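Local coordinates for Trp Repressor Binding Protein (Bacillus subtilis, PDB 1RLI), which is probably an NAD(P)H-dependent oxidoreductase of the SsuE family that carries FMN as its cofactor, at the interface of chains A and B. Residues are numbered along the deposited sequence; one frame, centred on the assembly and turned at random. Chains: chain A/B, Trp Repressor Binding Protein.

Contact 1: the interface of chains A and B. Residues chain A 169; chain B 153-154, 173, 176.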
loop_
_atom_site.group_PDB
_atom_site.type_symbol
_atom_site.label_atom_id
_atom_site.label_comp_id
_atom_site.label_asym_id
_atom_site.label_seq_id
_atom_site.Cartn_x
_atom_site.Cartn_y
_atom_site.Cartn_z
ATOM N N GLN A 169 -3.743 18.624 13.504
ATOM C CA GLN A 169 -4.375 17.312 13.477
ATOM C C GLN A 169 -3.424 16.316 14.156
ATOM O O GLN A 169 -3.835 15.533 15.011
ATOM C CB GLN A 169 -4.668 16.880 12.032
ATOM C CG GLN A 169 -5.175 15.433 11.883
ATOM C CD GLN A 169 -5.536 15.068 10.436
ATOM O OE1 GLN A 169 -4.852 15.467 9.488
ATOM N NE2 GLN A 169 -6.607 14.294 10.267
ATOM N N TYR B 153 -6.947 13.358 4.883
ATOM C CA TYR B 153 -8.055 12.412 4.981
ATOM C C TYR B 153 -8.315 12.039 6.429
ATOM O O TYR B 153 -7.517 12.338 7.334
ATOM C CB TYR B 153 -7.741 11.120 4.204
ATOM C CG TYR B 153 -6.505 10.415 4.735
ATOM C CD1 TYR B 153 -6.578 9.522 5.798
ATOM C CD2 TYR B 153 -5.250 10.716 4.216
ATOM C CE1 TYR B 153 -5.421 8.953 6.341
ATOM C CE2 TYR B 153 -4.087 10.154 4.748
ATOM C CZ TYR B 153 -4.181 9.286 5.806
ATOM O OH TYR B 153 -3.021 8.774 6.342
ATOM N N VAL B 154 -9.442 11.363 6.622
ATOM C CA VAL B 154 -9.849 10.875 7.919
ATOM C C VAL B 154 -10.386 9.452 7.760
ATOM O O VAL B 154 -11.224 9.197 6.889
ATOM C CB VAL B 154 -10.964 11.753 8.523
ATOM C CG1 VAL B 154 -11.303 11.236 9.892
ATOM C CG2 VAL B 154 -10.530 13.208 8.577
ATOM N N ALA B 173 -10.264 14.860 14.093
ATOM C CA ALA B 173 -9.613 14.911 12.795
ATOM C C ALA B 173 -10.509 15.593 11.774
ATOM O O ALA B 173 -10.069 16.493 11.062
ATOM C CB ALA B 173 -9.258 13.503 12.336
ATOM N N ARG B 176 -10.381 19.135 12.356
ATOM C CA ARG B 176 -9.081 19.675 11.983
ATOM C C ARG B 176 -8.650 19.309 10.564
ATOM O O ARG B 176 -7.490 19.501 10.208
ATOM C CB ARG B 176 -8.041 19.189 12.990
ATOM C CG ARG B 176 -8.442 19.484 14.422
ATOM C CD ARG B 176 -7.598 18.732 15.424
ATOM N NE ARG B 176 -8.005 19.042 16.792
ATOM C CZ ARG B 176 -7.942 20.256 17.333
ATOM N NH1 ARG B 176 -7.487 21.285 16.625
ATOM N NH2 ARG B 176 -8.328 20.443 18.589
HETATM O O HOH W 1 -4.712 13.793 6.724
#
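A:Gln169 reaches B:Ala173 and strand 149-157 of chain B through an extended side chain: CG lies opposite the backbone N (chi1 173°), and the chain stays stretched out beyond CG to the amide. Both chains are copies of one FMN reductase of the SsuE family, with the flavodoxin-like fold of that family, and the C-terminal helix 168-176 of chain A sends this glutamine across to its partner. The amide nitrogen NE2 lies against the methyl CB of B:Ala173 at 3.5 Å. That same nitrogen is 3.6 Å from the backbone O of B:Tyr153, too long to count as a direct bond. A water also links the two sides. Water 1 sits 3.2 Å from OE1, the amide oxygen of A:Gln169, and accepts a fairly straight bond from the backbone N of B:Tyr153 at 2.9 Å (165° at the hydrogen). The carbonyl O of B:Tyr153 is also 3.2 Å from water 1, so the water ties both backbone polar groups of one strand residue to the glutamine. Toward the start of the glutamine, CA packs alongside CD of B:Arg176 at 4.0 Å, although that arginine is poorly ordered.

Contact 2: the interface of chains A and B. Residues chain A 127, 130-131, 133; chain B 136, 140, 150, 153.
Helix 128-131 of chain A, a short turn just before the long helix 133-146, presents A:Ile130 to a surface formed by helix 133-146 and strand 149-157 of chain B. The two branches of the isoleucine do different work. CG1 stands opposite the carbonyl carbon (chi1 -61°), and the further turn about CB-CG1 (chi2 -73°) swings CD1 over one face of the B:Phe150 ring, 3.6 Å from its centroid in a CH-pi contact. CD1 is placed toward the rim rather than over the middle, and the two side chains cross nearly at right angles. The same methyl meets the CD2-CE2 side of B:Tyr153, 3.3 Å from CE2, so it sits in the corner formed by the two aromatic side chains. The other branch, CG2, rests against the carboxylate end of B:Glu140, whose extended chain runs antiparallel alongside the isoleucine; CG2 to CD is 3.4 Å. One oxygen of that carboxylate, OE1, is 2.7 Å from water 2, which in turn lies 3.0 Å from the backbone O of A:Ile130, so the contact is bridged by solvent beside its apolar part. Farther along, A:Leu133 divides its methyls between two groups. CD1 packs on CG2 of B:Ile136 at 3.6 Å, while CD2 meets the phenol oxygen OH of B:Tyr153 at 3.5 Å, the two side chains approaching head-on.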
loop_
_atom_site.group_PDB
_atom_site.type_symbol
_atom_site.label_atom_id
_atom_site.label_comp_id
_atom_site.label_asym_id
_atom_site.label_seq_id
_atom_site.Cartn_x
_atom_site.Cartn_y
_atom_site.Cartn_z
ATOM N N ASN A 127 4.846 15.129 2.426
ATOM C CA ASN A 127 3.460 14.665 2.491
ATOM C C ASN A 127 3.377 13.308 3.192
ATOM O O ASN A 127 2.786 12.355 2.670
ATOM C CB ASN A 127 2.846 14.560 1.090
ATOM C CG ASN A 127 1.321 14.481 1.135
ATOM O OD1 ASN A 127 0.706 14.885 2.119
ATOM N ND2 ASN A 127 0.712 13.989 0.062
ATOM N N ILE A 130 0.261 10.825 3.671
ATOM C CA ILE A 130 -0.104 10.030 2.518
ATOM C C ILE A 130 1.049 9.123 2.072
ATOM O O ILE A 130 0.872 7.908 1.915
ATOM C CB ILE A 130 -0.502 10.938 1.348
ATOM C CG1 ILE A 130 -1.716 11.788 1.740
ATOM C CG2 ILE A 130 -0.826 10.100 0.143
ATOM C CD1 ILE A 130 -2.989 11.017 1.811
ATOM N N LYS A 131 2.225 9.713 1.881
ATOM C CA LYS A 131 3.392 8.962 1.416
ATOM C C LYS A 131 4.023 8.067 2.468
ATOM O O LYS A 131 4.875 7.237 2.145
ATOM C CB LYS A 131 4.442 9.918 0.863
ATOM C CG LYS A 131 3.922 10.688 -0.357
ATOM C CD LYS A 131 4.970 11.610 -0.950
ATOM C CE LYS A 131 4.365 12.454 -2.088
ATOM N NZ LYS A 131 5.279 13.527 -2.611
ATOM N N LEU A 133 2.229 5.922 4.208
ATOM C CA LEU A 133 1.366 4.772 4.439
ATOM C C LEU A 133 2.071 3.430 4.243
ATOM O O LEU A 133 1.808 2.498 4.989
ATOM C CB LEU A 133 0.067 4.881 3.611
ATOM C CG LEU A 133 -0.767 6.086 4.119
ATOM C CD1 LEU A 133 -2.103 6.138 3.402
ATOM C CD2 LEU A 133 -0.994 5.963 5.660
ATOM N N ILE B 136 -7.071 4.480 0.667
ATOM C CA ILE B 136 -6.480 5.815 0.689
ATOM C C ILE B 136 -5.377 5.895 -0.378
ATOM O O ILE B 136 -5.219 6.923 -1.046
ATOM C CB ILE B 136 -5.922 6.147 2.100
ATOM C CG1 ILE B 136 -7.083 6.194 3.117
ATOM C CG2 ILE B 136 -5.222 7.510 2.095
ATOM C CD1 ILE B 136 -8.214 7.144 2.729
ATOM N N GLU B 140 -4.950 8.255 -3.594
ATOM C CA GLU B 140 -3.701 8.985 -3.877
ATOM C C GLU B 140 -3.395 8.880 -5.372
ATOM O O GLU B 140 -3.072 9.891 -6.012
ATOM C CB GLU B 140 -2.524 8.421 -3.039
ATOM C CG GLU B 140 -1.134 9.051 -3.317
ATOM C CD GLU B 140 0.036 8.324 -2.613
ATOM O OE1 GLU B 140 -0.119 7.144 -2.218
ATOM O OE2 GLU B 140 1.121 8.935 -2.463
ATOM N N PHE B 150 -3.787 16.018 -3.046
ATOM C CA PHE B 150 -4.469 15.219 -2.019
ATOM C C PHE B 150 -4.009 15.820 -0.698
ATOM O O PHE B 150 -2.940 15.478 -0.196
ATOM C CB PHE B 150 -4.030 13.753 -2.128
ATOM C CG PHE B 150 -4.855 12.793 -1.303
ATOM C CD1 PHE B 150 -5.919 13.241 -0.521
ATOM C CD2 PHE B 150 -4.552 11.428 -1.312
ATOM C CE1 PHE B 150 -6.667 12.343 0.244
ATOM C CE2 PHE B 150 -5.289 10.514 -0.557
ATOM C CZ PHE B 150 -6.350 10.967 0.227
ATOM N N TYR B 153 -6.947 13.358 4.883
ATOM C CA TYR B 153 -8.055 12.412 4.981
ATOM C C TYR B 153 -8.315 12.039 6.429
ATOM O O TYR B 153 -7.517 12.338 7.334
ATOM C CB TYR B 153 -7.741 11.120 4.204
ATOM C CG TYR B 153 -6.505 10.415 4.735
ATOM C CD1 TYR B 153 -6.578 9.522 5.798
ATOM C CD2 TYR B 153 -5.250 10.716 4.216
ATOM C CE1 TYR B 153 -5.421 8.953 6.341
ATOM C CE2 TYR B 153 -4.087 10.154 4.748
ATOM C CZ TYR B 153 -4.181 9.286 5.806
ATOM O OH TYR B 153 -3.021 8.774 6.342
HETATM O O HOH W 2 1.338 5.973 -0.281
#

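Contact 3: the interface of chains A and B. Residues chain A 133, 136-137, 153; chain B 133-134, 137.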
loop_
_atom_site.group_PDB
_atom_site.type_symbol
_atom_site.label_atom_id
_atom_site.label_comp_id
_atom_site.label_asym_id
_atom_site.label_seq_id
_atom_site.Cartn_x
_atom_site.Cartn_y
_atom_site.Cartn_z
ATOM N N LEU A 133 2.229 5.922 4.208
ATOM C CA LEU A 133 1.366 4.772 4.439
ATOM C C LEU A 133 2.071 3.430 4.243
ATOM O O LEU A 133 1.808 2.498 4.989
ATOM C CB LEU A 133 0.067 4.881 3.611
ATOM C CG LEU A 133 -0.767 6.086 4.119
ATOM C CD1 LEU A 133 -2.103 6.138 3.402
ATOM C CD2 LEU A 133 -0.994 5.963 5.660
ATOM N N ILE A 136 3.623 2.563 7.442
ATOM C CA ILE A 136 2.675 2.124 8.472
ATOM C C ILE A 136 2.305 0.653 8.221
ATOM O O ILE A 136 2.161 -0.154 9.150
ATOM C CB ILE A 136 1.411 3.020 8.465
ATOM C CG1 ILE A 136 1.783 4.421 8.973
ATOM C CG2 ILE A 136 0.317 2.434 9.364
ATOM C CD1 ILE A 136 2.469 4.450 10.358
ATOM N N GLN A 137 2.164 0.288 6.951
ATOM C CA GLN A 137 1.829 -1.096 6.612
ATOM C C GLN A 137 2.966 -2.031 6.985
ATOM O O GLN A 137 2.729 -3.155 7.441
ATOM C CB GLN A 137 1.502 -1.229 5.124
ATOM C CG GLN A 137 0.181 -0.557 4.784
ATOM C CD GLN A 137 -0.146 -0.676 3.316
ATOM O OE1 GLN A 137 0.734 -0.510 2.462
ATOM N NE2 GLN A 137 -1.404 -0.963 3.008
ATOM N N TYR A 153 -1.385 4.933 15.475
ATOM C CA TYR A 153 -0.233 5.618 14.924
ATOM C C TYR A 153 -0.589 7.046 14.583
ATOM O O TYR A 153 -1.767 7.392 14.437
ATOM C CB TYR A 153 0.259 4.903 13.656
ATOM C CG TYR A 153 -0.765 4.861 12.536
ATOM C CD1 TYR A 153 -0.917 5.930 11.652
ATOM C CD2 TYR A 153 -1.600 3.762 12.385
ATOM C CE1 TYR A 153 -1.894 5.894 10.637
ATOM C CE2 TYR A 153 -2.576 3.719 11.379
ATOM C CZ TYR A 153 -2.713 4.787 10.515
ATOM O OH TYR A 153 -3.679 4.749 9.533
ATOM N N LEU B 133 -6.240 1.479 4.427
ATOM C CA LEU B 133 -5.099 2.142 3.782
ATOM C C LEU B 133 -5.007 1.909 2.258
ATOM O O LEU B 133 -4.653 2.820 1.504
ATOM C CB LEU B 133 -3.789 1.767 4.492
ATOM C CG LEU B 133 -3.767 2.242 5.956
ATOM C CD1 LEU B 133 -2.419 1.945 6.599
ATOM C CD2 LEU B 133 -4.044 3.732 6.003
ATOM N N PRO B 134 -5.293 0.691 1.787
ATOM C CA PRO B 134 -5.209 0.526 0.334
ATOM C C PRO B 134 -6.134 1.504 -0.372
ATOM O O PRO B 134 -5.794 2.044 -1.421
ATOM C CB PRO B 134 -5.636 -0.917 0.128
ATOM C CG PRO B 134 -5.020 -1.607 1.353
ATOM C CD PRO B 134 -5.365 -0.615 2.471
ATOM N N GLN B 137 -4.634 4.804 -0.560
ATOM C CA GLN B 137 -3.571 4.779 -1.578
ATOM C C GLN B 137 -4.149 4.769 -2.984
ATOM O O GLN B 137 -3.537 5.299 -3.906
ATOM C CB GLN B 137 -2.637 3.589 -1.363
ATOM C CG GLN B 137 -1.914 3.653 -0.028
ATOM C CD GLN B 137 -1.085 2.407 0.243
ATOM O OE1 GLN B 137 -1.615 1.302 0.364
ATOM N NE2 GLN B 137 0.220 2.581 0.323
#
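The amide nitrogen NE2 of A:Gln137 lies 3.5 Å from OE1 of B:Gln137, too long to be called a hydrogen bond. The two glutamines belong to helix 133-146 of each subunit, and these helices meet around the two-fold axis of this SsuE-family flavoprotein pair. Their amide planes stand 82° apart, almost perpendicular, so neither amide lies flat on the other. NE2 of A:Gln137 also borders the ring of B:Pro134, 4.0 Å from its CD. Beside the glutamines, the two copies of Leu133 cross at a slant and touch through their CD2 methyls at 3.8 Å. B:Leu133 repeats with A:Ile136 and A:Tyr153 what A:Leu133 does with their counterparts in chain B, the symmetry being only approximate in distance. Its CD1 meets CG2 of A:Ile136 at 3.9 Å, where the two side chains lie roughly perpendicular, and is 4.0 Å from CG of A:Gln137, which runs antiparallel alongside the leucine. CD2 faces the phenol oxygen OH of A:Tyr153, 3.7 Å away, the two side chains pointing toward each other. Within chain A, CG2 of A:Ile136 packs over one face of the A:Tyr153 ring, toward its rim, and so meets both the ring and B:Leu133.

Contacts 2 and 3 are neighbours, with C-alpha centres about 8 Å apart, and A:Leu133 belongs to both. Contact 1 lies about 12 Å from contact 2, to which B:Tyr153 joins it, and about 15 Å from contact 3. Strand 149-157 takes part in all three, helix 133-146 in contacts 2 and 3, while the C-terminal helix 168-176 enters only at contact 1. Contacts 1 and 2 have separate twins on the other side of the two-fold axis; contact 3 straddles it. The deposited assembly holds four copies, and this pairing plausibly forms a dimer within it, though the structure alone does not show its role in solution.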